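Local coordinates for protein probable zinc protease PqqL (Escherichia coli, PDB 6OFT) that probably cleaves peptide bonds as a zinc-dependent M16-family protease of the periplasm, the chain here being the first half of the enzyme, at residues K301-R309 and L320-D328; M114-A123 and Y190-F201. All coordinates share one frame; numbering follows the deposited sequence.

Contact 1 of 2, residues K301-R309 and L320-D328; sequences KTISGGTAR and LFFRVNARD
Phe321 sets its CG between its own backbone N and carbonyl carbon (chi1 65°), which carries the ring over the neighbouring strand to Arg309, whose chain runs alongside and, bent at chi3, sets its guanidinium at the ring's CZ end. Phe321 CZ then stands 3.5 Å from Arg309 CZ, over the centre of one guanidinium face, while the arginine lies at the edge of the ring, the two planes 79° apart. Closer to the backbone, Arg309 CB makes an off-centre CH-pi contact with the same ring; a long aliphatic stem with a flat cation suits this exposed strand position. The two strands form an antiparallel beta hairpin, 303-314 with 317-326, at one margin of the five-stranded sheet in the second M16 domain of this half. The shortest cross-strand hydrogen bond, Arg323 N to Thr307 O at 2.7 Å, is nearly straight (166° at the hydrogen). At Gly306 a CB would run into Arg323 O, so glycine fits where the strands draw to 4.1 Å between Gly306 CA and Val324 CA. On the face shared with Val324, Ala308 CB lies 3.6 Å from Phe322 CD2, small enough to leave room for Phe287 of helix 271-296. Near the open end of the hairpin, Ile303 crosses Val324 at about a right angle, and one water joins Thr302 O to Arg327 N.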
loop_
_atom_site.group_PDB
_atom_site.type_symbol
_atom_site.label_atom_id
_atom_site.label_comp_id
_atom_site.label_asym_id
_atom_site.label_seq_id
_atom_site.Cartn_x
_atom_site.Cartn_y
_atom_site.Cartn_z
ATOM N N LYS A 301 -26.124 8.024 18.340
ATOM C CA LYS A 301 -26.252 9.327 17.682
ATOM C C LYS A 301 -25.332 10.376 18.334
ATOM O O LYS A 301 -25.206 11.497 17.832
ATOM C CB LYS A 301 -27.724 9.768 17.581
ATOM C CG LYS A 301 -28.252 9.794 16.134
ATOM C CD LYS A 301 -28.140 8.437 15.396
ATOM C CE LYS A 301 -28.226 8.583 13.893
ATOM N NZ LYS A 301 -27.639 7.413 13.188
ATOM N N THR A 302 -24.616 9.949 19.405
ATOM C CA THR A 302 -23.617 10.714 20.169
ATOM C C THR A 302 -22.269 10.777 19.416
ATOM O O THR A 302 -21.376 11.519 19.829
ATOM C CB THR A 302 -23.423 10.098 21.574
ATOM O OG1 THR A 302 -23.143 8.701 21.455
ATOM C CG2 THR A 302 -24.618 10.324 22.494
ATOM N N ILE A 303 -22.126 9.977 18.328
ATOM C CA ILE A 303 -20.939 9.864 17.463
ATOM C C ILE A 303 -21.340 9.994 15.978
ATOM O O ILE A 303 -22.499 9.733 15.639
ATOM C CB ILE A 303 -20.126 8.556 17.735
ATOM C CG1 ILE A 303 -20.950 7.288 17.426
ATOM C CG2 ILE A 303 -19.553 8.533 19.155
ATOM C CD1 ILE A 303 -20.143 6.070 17.029
ATOM N N SER A 304 -20.390 10.373 15.095
ATOM C CA SER A 304 -20.682 10.535 13.669
ATOM C C SER A 304 -20.471 9.250 12.855
ATOM O O SER A 304 -21.276 8.936 11.976
ATOM C CB SER A 304 -19.912 11.711 13.074
ATOM O OG SER A 304 -18.530 11.448 12.894
ATOM N N GLY A 305 -19.410 8.521 13.171
ATOM C CA GLY A 305 -19.072 7.273 12.506
ATOM C C GLY A 305 -17.844 6.627 13.105
ATOM O O GLY A 305 -17.519 6.854 14.274
ATOM N N GLY A 306 -17.167 5.828 12.296
ATOM C CA GLY A 306 -15.952 5.142 12.706
ATOM C C GLY A 306 -15.627 3.952 11.835
ATOM O O GLY A 306 -16.459 3.529 11.026
ATOM N N THR A 307 -14.396 3.416 11.991
ATOM C CA THR A 307 -13.900 2.274 11.211
ATOM C C THR A 307 -12.797 1.481 11.921
ATOM O O THR A 307 -12.175 1.958 12.865
ATOM C CB THR A 307 -13.449 2.738 9.795
ATOM O OG1 THR A 307 -13.298 1.599 8.947
ATOM C CG2 THR A 307 -12.143 3.545 9.810
ATOM N N ALA A 308 -12.561 0.276 11.440
ATOM C CA ALA A 308 -11.473 -0.602 11.826
ATOM C C ALA A 308 -10.774 -0.884 10.501
ATOM O O ALA A 308 -11.438 -1.024 9.463
ATOM C CB ALA A 308 -11.992 -1.886 12.441
ATOM N N ARG A 309 -9.446 -0.896 10.517
ATOM C CA ARG A 309 -8.666 -1.109 9.308
ATOM C C ARG A 309 -7.299 -1.657 9.626
ATOM O O ARG A 309 -6.766 -1.431 10.716
ATOM C CB ARG A 309 -8.485 0.224 8.565
ATOM C CG ARG A 309 -8.870 0.172 7.095
ATOM C CD ARG A 309 -8.303 1.347 6.313
ATOM N NE ARG A 309 -8.891 2.628 6.717
ATOM C CZ ARG A 309 -8.232 3.783 6.729
ATOM N NH1 ARG A 309 -6.956 3.833 6.364
ATOM N NH2 ARG A 309 -8.840 4.896 7.116
ATOM N N LEU A 320 -3.222 -2.617 12.953
ATOM C CA LEU A 320 -4.663 -2.780 13.000
ATOM C C LEU A 320 -5.171 -1.699 13.943
ATOM O O LEU A 320 -4.777 -1.669 15.111
ATOM C CB LEU A 320 -5.033 -4.170 13.530
ATOM C CG LEU A 320 -5.563 -5.195 12.542
ATOM C CD1 LEU A 320 -4.460 -5.720 11.657
ATOM C CD2 LEU A 320 -6.153 -6.366 13.282
ATOM N N PHE A 321 -5.997 -0.774 13.432
ATOM C CA PHE A 321 -6.560 0.276 14.278
ATOM C C PHE A 321 -8.088 0.254 14.358
ATOM O O PHE A 321 -8.760 -0.183 13.421
ATOM C CB PHE A 321 -6.056 1.669 13.889
ATOM C CG PHE A 321 -6.441 2.191 12.527
ATOM C CD1 PHE A 321 -7.596 2.945 12.356
ATOM C CD2 PHE A 321 -5.618 1.981 11.424
ATOM C CE1 PHE A 321 -7.951 3.435 11.097
ATOM C CE2 PHE A 321 -5.960 2.494 10.171
ATOM C CZ PHE A 321 -7.113 3.235 10.021
ATOM N N PHE A 322 -8.629 0.776 15.464
ATOM C CA PHE A 322 -10.070 0.870 15.710
ATOM C C PHE A 322 -10.365 2.322 16.017
ATOM O O PHE A 322 -9.873 2.855 17.006
ATOM C CB PHE A 322 -10.497 -0.067 16.851
ATOM C CG PHE A 322 -10.119 -1.511 16.605
ATOM C CD1 PHE A 322 -8.911 -2.022 17.075
ATOM C CD2 PHE A 322 -10.962 -2.357 15.896
ATOM C CE1 PHE A 322 -8.544 -3.345 16.820
ATOM C CE2 PHE A 322 -10.599 -3.687 15.644
ATOM C CZ PHE A 322 -9.394 -4.174 16.110
ATOM N N ARG A 323 -11.121 2.977 15.131
ATOM C CA ARG A 323 -11.429 4.396 15.229
ATOM C C ARG A 323 -12.912 4.707 15.363
ATOM O O ARG A 323 -13.740 4.055 14.734
ATOM C CB ARG A 323 -10.823 5.128 14.017
ATOM C CG ARG A 323 -11.054 6.648 14.000
ATOM C CD ARG A 323 -10.464 7.303 12.768
ATOM N NE ARG A 323 -9.006 7.170 12.702
ATOM C CZ ARG A 323 -8.154 7.912 13.402
ATOM N NH1 ARG A 323 -8.604 8.841 14.238
ATOM N NH2 ARG A 323 -6.845 7.731 13.274
ATOM N N VAL A 324 -13.233 5.728 16.187
ATOM C CA VAL A 324 -14.573 6.273 16.352
ATOM C C VAL A 324 -14.460 7.787 16.107
ATOM O O VAL A 324 -13.676 8.463 16.780
ATOM C CB VAL A 324 -15.266 5.925 17.705
ATOM C CG1 VAL A 324 -16.505 6.788 17.923
ATOM C CG2 VAL A 324 -15.641 4.444 17.783
ATOM N N ASN A 325 -15.230 8.304 15.131
ATOM C CA ASN A 325 -15.263 9.722 14.792
ATOM C C ASN A 325 -16.255 10.452 15.686
ATOM O O ASN A 325 -17.391 10.001 15.867
ATOM C CB ASN A 325 -15.569 9.927 13.313
ATOM C CG ASN A 325 -14.625 9.173 12.394
ATOM O OD1 ASN A 325 -15.056 8.431 11.505
ATOM N ND2 ASN A 325 -13.318 9.322 12.602
ATOM N N ALA A 326 -15.798 11.559 16.284
ATOM C CA ALA A 326 -16.585 12.370 17.202
ATOM C C ALA A 326 -17.601 13.279 16.527
ATOM O O ALA A 326 -17.375 13.791 15.426
ATOM C CB ALA A 326 -15.672 13.185 18.098
ATOM N N ARG A 327 -18.730 13.465 17.216
ATOM C CA ARG A 327 -19.808 14.367 16.838
ATOM C C ARG A 327 -19.324 15.719 17.365
ATOM O O ARG A 327 -19.253 15.908 18.585
ATOM C CB ARG A 327 -21.114 13.928 17.523
ATOM C CG ARG A 327 -22.273 14.889 17.349
ATOM C CD ARG A 327 -23.470 14.423 18.153
ATOM N NE ARG A 327 -24.678 15.185 17.834
ATOM C CZ ARG A 327 -25.488 14.914 16.817
ATOM N NH1 ARG A 327 -26.565 15.656 16.604
ATOM N NH2 ARG A 327 -25.221 13.904 15.996
ATOM N N ASP A 328 -18.895 16.609 16.438
ATOM C CA ASP A 328 -18.340 17.939 16.715
ATOM C C ASP A 328 -17.036 17.856 17.540
ATOM O O ASP A 328 -16.016 17.368 17.034
ATOM C CB ASP A 328 -19.382 18.878 17.378
ATOM C CG ASP A 328 -20.677 19.046 16.606
ATOM O OD1 ASP A 328 -20.614 19.448 15.418
ATOM O OD2 ASP A 328 -21.759 18.798 17.198
HETATM O O HOH W 1 -18.760 12.198 19.795
HETATM O O HOH W 2 -17.344 9.728 10.205
#

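Contact 2 of 2, residues M114-A123 and Y190-F201; sequences MAIFSEWSNA and YQRWYQPNNMTF
Phe201 turns the edge of its ring into the face of Phe117, a T-shaped pair with planes at 80° that packs helix 107-122 against strand 199-205 of the six-stranded sheet in the first M16 domain. Phe201 CE1 comes down over the centre of the Phe117 ring, 3.6 Å from Phe117 CG. With its CG anti to the backbone N (chi1 -168°), Phe201 reaches away from its strand toward the helix, where Met114 meets it in a Met-aromatic contact: the sulfur SD, on a chain bent at chi2 and chi3, lies 3.5 Å from Phe201 CZ, oblique to the ring. Flat rings and a flexible thioether fill this buried layer without polar demands, and Leu215 and Ile216 of helix 209-220 close around it.

Tyr190, from helix 183-193, brings its phenol to the backbone of Trp120, whose O lies in the ring plane at its edge. Tyr190 OH donates to Trp120 O at 2.7 Å, from above the carbonyl plane, 60° out of it, and is also bonded to Ala124 N. A phenylalanine here would probably leave Trp120 O without this donor and Ala124 N without its mate. Tyr194, one turn on, presses its ring face against Tyr190 CD1 and bonds by its hydroxyl to Tyr98; its side chain is about 5 Å from that of Glu57, the predicted proton acceptor.

Between these two groups, Met199 extends its straight chain to Ser121, its CE 3.4 Å from Ser121 O. The small serine leaves room for the thioether and turns its hydroxyl back to its own helix. There Ser121 OG donates to Phe117 O at 3.0 Å, while the backbone N of the same serine reaches that oxygen from the opposite face of the carbonyl plane.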
loop_
_atom_site.group_PDB
_atom_site.type_symbol
_atom_site.label_atom_id
_atom_site.label_comp_id
_atom_site.label_asym_id
_atom_site.label_seq_id
_atom_site.Cartn_x
_atom_site.Cartn_y
_atom_site.Cartn_z
ATOM N N MET A 114 8.610 0.871 -25.896
ATOM C CA MET A 114 9.493 -0.221 -25.451
ATOM C C MET A 114 10.978 0.175 -25.552
ATOM O O MET A 114 11.771 -0.219 -24.700
ATOM C CB MET A 114 9.233 -1.483 -26.281
ATOM C CG MET A 114 7.934 -2.198 -25.939
ATOM S SD MET A 114 7.685 -2.567 -24.181
ATOM C CE MET A 114 9.038 -3.687 -23.855
ATOM N N ALA A 115 11.337 0.951 -26.590
ATOM C CA ALA A 115 12.703 1.440 -26.821
ATOM C C ALA A 115 13.106 2.416 -25.705
ATOM O O ALA A 115 14.240 2.344 -25.224
ATOM C CB ALA A 115 12.803 2.101 -28.177
ATOM N N ILE A 116 12.148 3.263 -25.240
ATOM C CA ILE A 116 12.337 4.186 -24.113
ATOM C C ILE A 116 12.542 3.375 -22.816
ATOM O O ILE A 116 13.417 3.721 -22.029
ATOM C CB ILE A 116 11.184 5.227 -24.008
ATOM C CG1 ILE A 116 11.207 6.213 -25.211
ATOM C CG2 ILE A 116 11.242 5.993 -22.675
ATOM C CD1 ILE A 116 9.980 7.084 -25.386
ATOM N N PHE A 117 11.754 2.297 -22.602
ATOM C CA PHE A 117 11.896 1.444 -21.408
ATOM C C PHE A 117 13.275 0.782 -21.363
ATOM O O PHE A 117 13.877 0.692 -20.292
ATOM C CB PHE A 117 10.783 0.381 -21.314
ATOM C CG PHE A 117 9.503 0.829 -20.635
ATOM C CD1 PHE A 117 9.474 1.095 -19.273
ATOM C CD2 PHE A 117 8.311 0.918 -21.348
ATOM C CE1 PHE A 117 8.282 1.462 -18.637
ATOM C CE2 PHE A 117 7.118 1.276 -20.710
ATOM C CZ PHE A 117 7.112 1.550 -19.361
ATOM N N SER A 118 13.776 0.332 -22.531
ATOM C CA SER A 118 15.096 -0.285 -22.658
ATOM C C SER A 118 16.231 0.667 -22.184
ATOM O O SER A 118 17.142 0.231 -21.483
ATOM C CB SER A 118 15.332 -0.722 -24.096
ATOM O OG SER A 118 16.482 -1.541 -24.174
ATOM N N GLU A 119 16.125 1.963 -22.512
ATOM C CA GLU A 119 17.080 2.991 -22.113
ATOM C C GLU A 119 16.907 3.449 -20.674
ATOM O O GLU A 119 17.884 3.842 -20.054
ATOM C CB GLU A 119 17.063 4.178 -23.082
ATOM C CG GLU A 119 17.404 3.727 -24.492
ATOM C CD GLU A 119 18.437 4.574 -25.194
ATOM O OE1 GLU A 119 18.627 5.751 -24.805
ATOM O OE2 GLU A 119 19.062 4.051 -26.141
ATOM N N TRP A 120 15.683 3.390 -20.118
ATOM C CA TRP A 120 15.528 3.737 -18.709
ATOM C C TRP A 120 16.242 2.654 -17.875
ATOM O O TRP A 120 16.796 2.959 -16.823
ATOM C CB TRP A 120 14.041 3.800 -18.328
ATOM C CG TRP A 120 13.334 5.055 -18.751
ATOM C CD1 TRP A 120 13.901 6.253 -19.089
ATOM C CD2 TRP A 120 11.917 5.239 -18.846
ATOM N NE1 TRP A 120 12.920 7.179 -19.366
ATOM C CE2 TRP A 120 11.691 6.588 -19.206
ATOM C CE3 TRP A 120 10.804 4.397 -18.630
ATOM C CZ2 TRP A 120 10.404 7.114 -19.367
ATOM C CZ3 TRP A 120 9.530 4.924 -18.786
ATOM C CH2 TRP A 120 9.339 6.269 -19.140
ATOM N N SER A 121 16.240 1.393 -18.378
ATOM C CA SER A 121 16.855 0.238 -17.729
ATOM C C SER A 121 18.369 0.343 -17.484
ATOM O O SER A 121 18.822 -0.138 -16.445
ATOM C CB SER A 121 16.541 -1.041 -18.496
ATOM O OG SER A 121 15.149 -1.311 -18.461
ATOM N N ASN A 122 19.146 0.928 -18.432
ATOM C CA ASN A 122 20.616 1.020 -18.326
ATOM C C ASN A 122 21.289 2.191 -19.092
ATOM O O ASN A 122 22.521 2.250 -19.112
ATOM C CB ASN A 122 21.251 -0.321 -18.780
ATOM C CG ASN A 122 21.247 -0.553 -20.279
ATOM O OD1 ASN A 122 20.482 0.051 -21.049
ATOM N ND2 ASN A 122 22.128 -1.427 -20.732
ATOM N N ALA A 123 20.519 3.084 -19.751
ATOM C CA ALA A 123 21.150 4.131 -20.569
ATOM C C ALA A 123 20.803 5.583 -20.177
ATOM O O ALA A 123 21.033 6.493 -20.980
ATOM C CB ALA A 123 20.868 3.888 -22.045
ATOM N N TYR A 190 22.000 4.227 -9.345
ATOM C CA TYR A 190 21.375 3.720 -10.565
ATOM C C TYR A 190 22.035 2.439 -11.070
ATOM O O TYR A 190 21.331 1.462 -11.317
ATOM C CB TYR A 190 21.419 4.806 -11.641
ATOM C CG TYR A 190 20.893 4.410 -13.003
ATOM C CD1 TYR A 190 19.529 4.237 -13.221
ATOM C CD2 TYR A 190 21.745 4.337 -14.104
ATOM C CE1 TYR A 190 19.032 3.955 -14.491
ATOM C CE2 TYR A 190 21.255 4.072 -15.381
ATOM C CZ TYR A 190 19.896 3.887 -15.571
ATOM O OH TYR A 190 19.403 3.621 -16.826
ATOM N N GLN A 191 23.373 2.429 -11.220
ATOM C CA GLN A 191 24.081 1.244 -11.716
ATOM C C GLN A 191 24.119 0.101 -10.676
ATOM O O GLN A 191 24.154 -1.064 -11.062
ATOM C CB GLN A 191 25.471 1.602 -12.262
ATOM C CG GLN A 191 25.394 2.587 -13.436
ATOM C CD GLN A 191 26.681 2.797 -14.198
ATOM O OE1 GLN A 191 26.709 2.703 -15.429
ATOM N NE2 GLN A 191 27.768 3.112 -13.505
ATOM N N ARG A 192 24.013 0.432 -9.381
ATOM C CA ARG A 192 23.973 -0.539 -8.284
ATOM C C ARG A 192 22.662 -1.339 -8.285
ATOM O O ARG A 192 22.689 -2.554 -8.083
ATOM C CB ARG A 192 24.130 0.187 -6.923
ATOM C CG ARG A 192 24.137 -0.730 -5.685
ATOM C CD ARG A 192 25.112 -0.300 -4.586
ATOM N NE ARG A 192 24.903 1.081 -4.151
ATOM C CZ ARG A 192 25.802 2.050 -4.276
ATOM N NH1 ARG A 192 26.997 1.795 -4.791
ATOM N NH2 ARG A 192 25.518 3.278 -3.872
ATOM N N TRP A 193 21.516 -0.649 -8.479
ATOM C CA TRP A 193 20.193 -1.253 -8.359
ATOM C C TRP A 193 19.447 -1.489 -9.667
ATOM O O TRP A 193 18.573 -2.361 -9.699
ATOM C CB TRP A 193 19.335 -0.406 -7.399
ATOM C CG TRP A 193 19.960 -0.262 -6.038
ATOM C CD1 TRP A 193 20.583 0.844 -5.537
ATOM C CD2 TRP A 193 20.114 -1.294 -5.052
ATOM N NE1 TRP A 193 21.075 0.581 -4.278
ATOM C CE2 TRP A 193 20.790 -0.720 -3.948
ATOM C CE3 TRP A 193 19.718 -2.645 -4.977
ATOM C CZ2 TRP A 193 21.091 -1.453 -2.789
ATOM C CZ3 TRP A 193 19.989 -3.356 -3.815
ATOM C CH2 TRP A 193 20.667 -2.761 -2.740
ATOM N N TYR A 194 19.744 -0.707 -10.728
ATOM C CA TYR A 194 19.071 -0.856 -12.032
ATOM C C TYR A 194 19.811 -1.835 -12.927
ATOM O O TYR A 194 20.543 -1.443 -13.849
ATOM C CB TYR A 194 18.840 0.498 -12.743
ATOM C CG TYR A 194 17.767 1.374 -12.135
ATOM C CD1 TYR A 194 17.869 1.824 -10.820
ATOM C CD2 TYR A 194 16.707 1.846 -12.907
ATOM C CE1 TYR A 194 16.898 2.659 -10.264
ATOM C CE2 TYR A 194 15.760 2.724 -12.378
ATOM C CZ TYR A 194 15.860 3.128 -11.056
ATOM O OH TYR A 194 14.911 3.961 -10.522
ATOM N N GLN A 195 19.654 -3.118 -12.608
ATOM C CA GLN A 195 20.223 -4.256 -13.338
ATOM C C GLN A 195 19.085 -5.255 -13.568
ATOM O O GLN A 195 18.147 -5.230 -12.765
ATOM C CB GLN A 195 21.444 -4.866 -12.606
ATOM C CG GLN A 195 22.680 -3.917 -12.505
ATOM C CD GLN A 195 23.132 -3.237 -13.796
ATOM O OE1 GLN A 195 22.844 -3.679 -14.902
ATOM N NE2 GLN A 195 23.864 -2.132 -13.693
ATOM N N PRO A 196 19.090 -6.050 -14.684
ATOM C CA PRO A 196 17.913 -6.872 -15.029
ATOM C C PRO A 196 17.335 -7.803 -13.973
ATOM O O PRO A 196 16.121 -7.902 -13.921
ATOM C CB PRO A 196 18.381 -7.668 -16.257
ATOM C CG PRO A 196 19.347 -6.778 -16.898
ATOM C CD PRO A 196 20.095 -6.113 -15.767
ATOM N N ASN A 197 18.158 -8.450 -13.135
ATOM C CA ASN A 197 17.680 -9.398 -12.119
ATOM C C ASN A 197 16.903 -8.729 -10.953
ATOM O O ASN A 197 16.345 -9.434 -10.109
ATOM C CB ASN A 197 18.843 -10.264 -11.606
ATOM C CG ASN A 197 19.804 -9.549 -10.686
ATOM O OD1 ASN A 197 20.035 -8.341 -10.790
ATOM N ND2 ASN A 197 20.396 -10.293 -9.764
ATOM N N ASN A 198 16.865 -7.380 -10.918
ATOM C CA ASN A 198 16.134 -6.613 -9.923
ATOM C C ASN A 198 14.951 -5.913 -10.624
ATOM O O ASN A 198 14.350 -4.997 -10.057
ATOM C CB ASN A 198 17.085 -5.593 -9.240
ATOM C CG ASN A 198 16.537 -4.972 -7.980
ATOM O OD1 ASN A 198 15.883 -5.631 -7.166
ATOM N ND2 ASN A 198 16.775 -3.685 -7.798
ATOM N N MET A 199 14.594 -6.379 -11.845
ATOM C CA MET A 199 13.510 -5.774 -12.634
ATOM C C MET A 199 12.434 -6.742 -13.080
ATOM O O MET A 199 12.722 -7.885 -13.440
ATOM C CB MET A 199 14.056 -5.091 -13.895
ATOM C CG MET A 199 14.868 -3.869 -13.634
ATOM S SD MET A 199 15.647 -3.397 -15.178
ATOM C CE MET A 199 16.593 -2.021 -14.620
ATOM N N THR A 200 11.189 -6.243 -13.085
ATOM C CA THR A 200 10.014 -6.941 -13.581
ATOM C C THR A 200 9.293 -5.983 -14.517
ATOM O O THR A 200 8.985 -4.857 -14.118
ATOM C CB THR A 200 9.104 -7.420 -12.442
ATOM O OG1 THR A 200 9.854 -8.289 -11.583
ATOM C CG2 THR A 200 7.872 -8.145 -12.959
ATOM N N PHE A 201 9.082 -6.412 -15.772
ATOM C CA PHE A 201 8.330 -5.642 -16.756
ATOM C C PHE A 201 6.893 -6.213 -16.755
ATOM O O PHE A 201 6.714 -7.418 -16.951
ATOM C CB PHE A 201 8.981 -5.717 -18.168
ATOM C CG PHE A 201 8.367 -4.689 -19.089
ATOM C CD1 PHE A 201 8.677 -3.343 -18.958
ATOM C CD2 PHE A 201 7.441 -5.062 -20.057
ATOM C CE1 PHE A 201 8.057 -2.381 -19.762
ATOM C CE2 PHE A 201 6.841 -4.102 -20.874
ATOM C CZ PHE A 201 7.152 -2.767 -20.714
HETATM O O HOH W 3 23.731 1.400 -16.518
#

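Contact 1 and contact 2 lie on opposite sides of the chain's centre, their own centres about 45 Å apart and their nearest atoms about 27 Å apart, and they share no strand or helix. Contact 2 is buried and joins helices to a sheet, so rings and sulfur do most of the work and a tyrosine hydroxyl bonds to a helix carbonyl. Contact 1 is partly buried, within a single hairpin at a sheet margin: backbone hydrogen bonds carry it, Ile303, Ala308 and Val324 pack on helices, and the other face mixes arginine, asparagine and threonine with Phe321. Contact 2 also approaches the predicted catalytic site, whereas contact 1 is remote from it.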